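Long-range contact in purine nucleoside phosphorylase (Thermus thermophilus, PDB 1ODK), which probably catalyses the reversible phosphorolysis of purine nucleosides to a free purine base and a pentose 1-phosphate: residues 14-20 with 57-63. Residues are numbered along the deposited sequence; the frame is centred on the assembly and turned at random.
Sequences AERVLLP and PVSVQTT
Pro20 lays its ring against Val60, with Pro20 CD 3.8 Å from Val60 CG1. Segments 14-20 and 57-63 run side by side as parallel, extended neighbouring strands. The strand axes approach to 4.5 Å and cross at -22°. Val17 pairs with Ser59 and Leu18 with Val60, CA to CA 4.5 and 4.7 Å. Strand 16-20 supplies acceptor, donor and acceptor in turn: Ser59 N to Arg16 O 2.9 Å, Leu18 N to Ser59 O 2.8 Å, Gln61 N to Leu18 O 2.9 Å. Beyond the bridged pairs, Thr63 N donates to Pro20 O at 3.0 Å. At the other end, Ala14 N donates to Ser59 OG at 2.8 Å; Ser59 is m, and its OG also bonds Thr50. A water accepts from Arg16 N (3.1 Å) and NH2 (2.9 Å) and donates to Pro57 O (2.7 Å). Arg16 also bonds Val232 O and the Val235 carboxylate. Val17 and Ser59 share one sheet face, Leu18 and Val60 the other. In this central mixed sheet of the phosphorylase fold, strand 16-20 lies between 56-61 and 84-93, with Leu18 against helix 214-233, Leu19 on helix 67-79 and Pro20 on helix 23-33.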
loop_
_atom_site.group_PDB
_atom_site.type_symbol
_atom_site.label_atom_id
_atom_site.label_comp_id
_atom_site.label_asym_id
_atom_site.label_seq_id
_atom_site.Cartn_x
_atom_site.Cartn_y
_atom_site.Cartn_z
ATOM N N ALA B 14 18.856 35.017 -7.414
ATOM C CA ALA B 14 19.539 35.308 -6.158
ATOM C C ALA B 14 19.555 34.077 -5.260
ATOM O O ALA B 14 18.840 33.106 -5.506
ATOM C CB ALA B 14 18.843 36.460 -5.437
ATOM N N GLU B 15 20.377 34.118 -4.218
ATOM C CA GLU B 15 20.449 32.999 -3.289
ATOM C C GLU B 15 19.154 32.875 -2.495
ATOM O O GLU B 15 18.747 31.770 -2.131
ATOM C CB GLU B 15 21.624 33.174 -2.324
ATOM C CG GLU B 15 22.978 32.904 -2.944
ATOM C CD GLU B 15 24.104 32.954 -1.925
ATOM O OE1 GLU B 15 25.255 32.658 -2.306
ATOM O OE2 GLU B 15 23.842 33.287 -0.748
ATOM N N ARG B 16 18.519 34.014 -2.226
ATOM C CA ARG B 16 17.272 34.056 -1.470
ATOM C C ARG B 16 16.106 34.217 -2.436
ATOM O O ARG B 16 16.085 35.147 -3.244
ATOM C CB ARG B 16 17.303 35.220 -0.475
ATOM C CG ARG B 16 18.455 35.122 0.514
ATOM C CD ARG B 16 18.538 36.325 1.442
ATOM N NE ARG B 16 19.592 36.132 2.436
ATOM C CZ ARG B 16 20.891 36.124 2.157
ATOM N NH1 ARG B 16 21.778 35.929 3.126
ATOM N NH2 ARG B 16 21.308 36.328 0.914
ATOM N N VAL B 17 15.123 33.325 -2.333
ATOM C CA VAL B 17 13.987 33.348 -3.251
ATOM C C VAL B 17 12.627 33.135 -2.590
ATOM O O VAL B 17 12.493 32.287 -1.711
ATOM C CB VAL B 17 14.142 32.223 -4.309
ATOM C CG1 VAL B 17 13.141 32.417 -5.440
ATOM C CG2 VAL B 17 15.575 32.176 -4.822
ATOM N N LEU B 18 11.625 33.905 -3.015
ATOM C CA LEU B 18 10.265 33.727 -2.510
ATOM C C LEU B 18 9.552 32.926 -3.602
ATOM O O LEU B 18 9.777 33.162 -4.793
ATOM C CB LEU B 18 9.541 35.062 -2.303
ATOM C CG LEU B 18 10.046 36.040 -1.235
ATOM C CD1 LEU B 18 8.906 36.986 -0.861
ATOM C CD2 LEU B 18 10.532 35.299 -0.006
ATOM N N LEU B 19 8.699 31.989 -3.196
ATOM C CA LEU B 19 7.986 31.138 -4.139
ATOM C C LEU B 19 6.464 31.246 -4.109
ATOM O O LEU B 19 5.793 30.422 -3.483
ATOM C CB LEU B 19 8.366 29.668 -3.899
ATOM C CG LEU B 19 9.839 29.277 -4.051
ATOM C CD1 LEU B 19 10.049 27.828 -3.624
ATOM C CD2 LEU B 19 10.266 29.469 -5.495
ATOM N N PRO B 20 5.892 32.269 -4.762
ATOM C CA PRO B 20 4.428 32.332 -4.731
ATOM C C PRO B 20 3.926 31.347 -5.792
ATOM O O PRO B 20 4.679 30.975 -6.686
ATOM C CB PRO B 20 4.135 33.786 -5.092
ATOM C CG PRO B 20 5.282 34.145 -6.009
ATOM C CD PRO B 20 6.475 33.495 -5.337
ATOM N N PRO B 57 20.014 40.982 -2.512
ATOM C CA PRO B 57 19.361 40.399 -3.689
ATOM C C PRO B 57 18.280 39.390 -3.288
ATOM O O PRO B 57 18.492 38.547 -2.417
ATOM C CB PRO B 57 20.518 39.741 -4.438
ATOM C CG PRO B 57 21.715 40.590 -4.046
ATOM C CD PRO B 57 21.476 40.787 -2.565
ATOM N N VAL B 58 17.118 39.498 -3.919
ATOM C CA VAL B 58 16.003 38.594 -3.654
ATOM C C VAL B 58 15.266 38.288 -4.959
ATOM O O VAL B 58 14.982 39.190 -5.749
ATOM C CB VAL B 58 14.998 39.213 -2.644
ATOM C CG1 VAL B 58 13.748 38.345 -2.547
ATOM C CG2 VAL B 58 15.657 39.336 -1.266
ATOM N N SER B 59 14.980 37.012 -5.187
ATOM C CA SER B 59 14.248 36.600 -6.376
ATOM C C SER B 59 12.842 36.179 -5.958
ATOM O O SER B 59 12.622 35.779 -4.814
ATOM C CB SER B 59 14.950 35.433 -7.074
ATOM O OG SER B 59 16.167 35.844 -7.674
ATOM N N VAL B 60 11.895 36.297 -6.881
ATOM C CA VAL B 60 10.506 35.926 -6.640
ATOM C C VAL B 60 10.148 35.059 -7.840
ATOM O O VAL B 60 10.046 35.561 -8.961
ATOM C CB VAL B 60 9.590 37.172 -6.608
ATOM C CG1 VAL B 60 8.159 36.762 -6.290
ATOM C CG2 VAL B 60 10.103 38.169 -5.581
ATOM N N GLN B 61 9.961 33.765 -7.599
ATOM C CA GLN B 61 9.677 32.815 -8.670
ATOM C C GLN B 61 8.341 32.085 -8.569
ATOM O O GLN B 61 8.054 31.430 -7.572
ATOM C CB GLN B 61 10.808 31.782 -8.738
ATOM C CG GLN B 61 10.596 30.658 -9.759
ATOM C CD GLN B 61 10.549 31.169 -11.187
ATOM O OE1 GLN B 61 11.482 31.819 -11.649
ATOM N NE2 GLN B 61 9.460 30.871 -11.897
ATOM N N THR B 62 7.546 32.193 -9.628
ATOM C CA THR B 62 6.243 31.540 -9.711
ATOM C C THR B 62 6.452 30.027 -9.734
ATOM O O THR B 62 7.320 29.537 -10.455
ATOM C CB THR B 62 5.524 31.944 -11.013
ATOM O OG1 THR B 62 5.337 33.362 -11.035
ATOM C CG2 THR B 62 4.181 31.239 -11.132
ATOM N N THR B 63 5.660 29.286 -8.960
ATOM C CA THR B 63 5.791 27.826 -8.929
ATOM C C THR B 63 4.664 27.101 -9.670
ATOM O O THR B 63 4.820 25.950 -10.073
ATOM C CB THR B 63 5.752 27.271 -7.497
ATOM O OG1 THR B 63 4.447 27.491 -6.953
ATOM C CG2 THR B 63 6.796 27.947 -6.610
HETATM O O HOH W 1 20.212 36.565 -1.797
HETATM O O HOH W 2 4.386 28.114 -4.074
#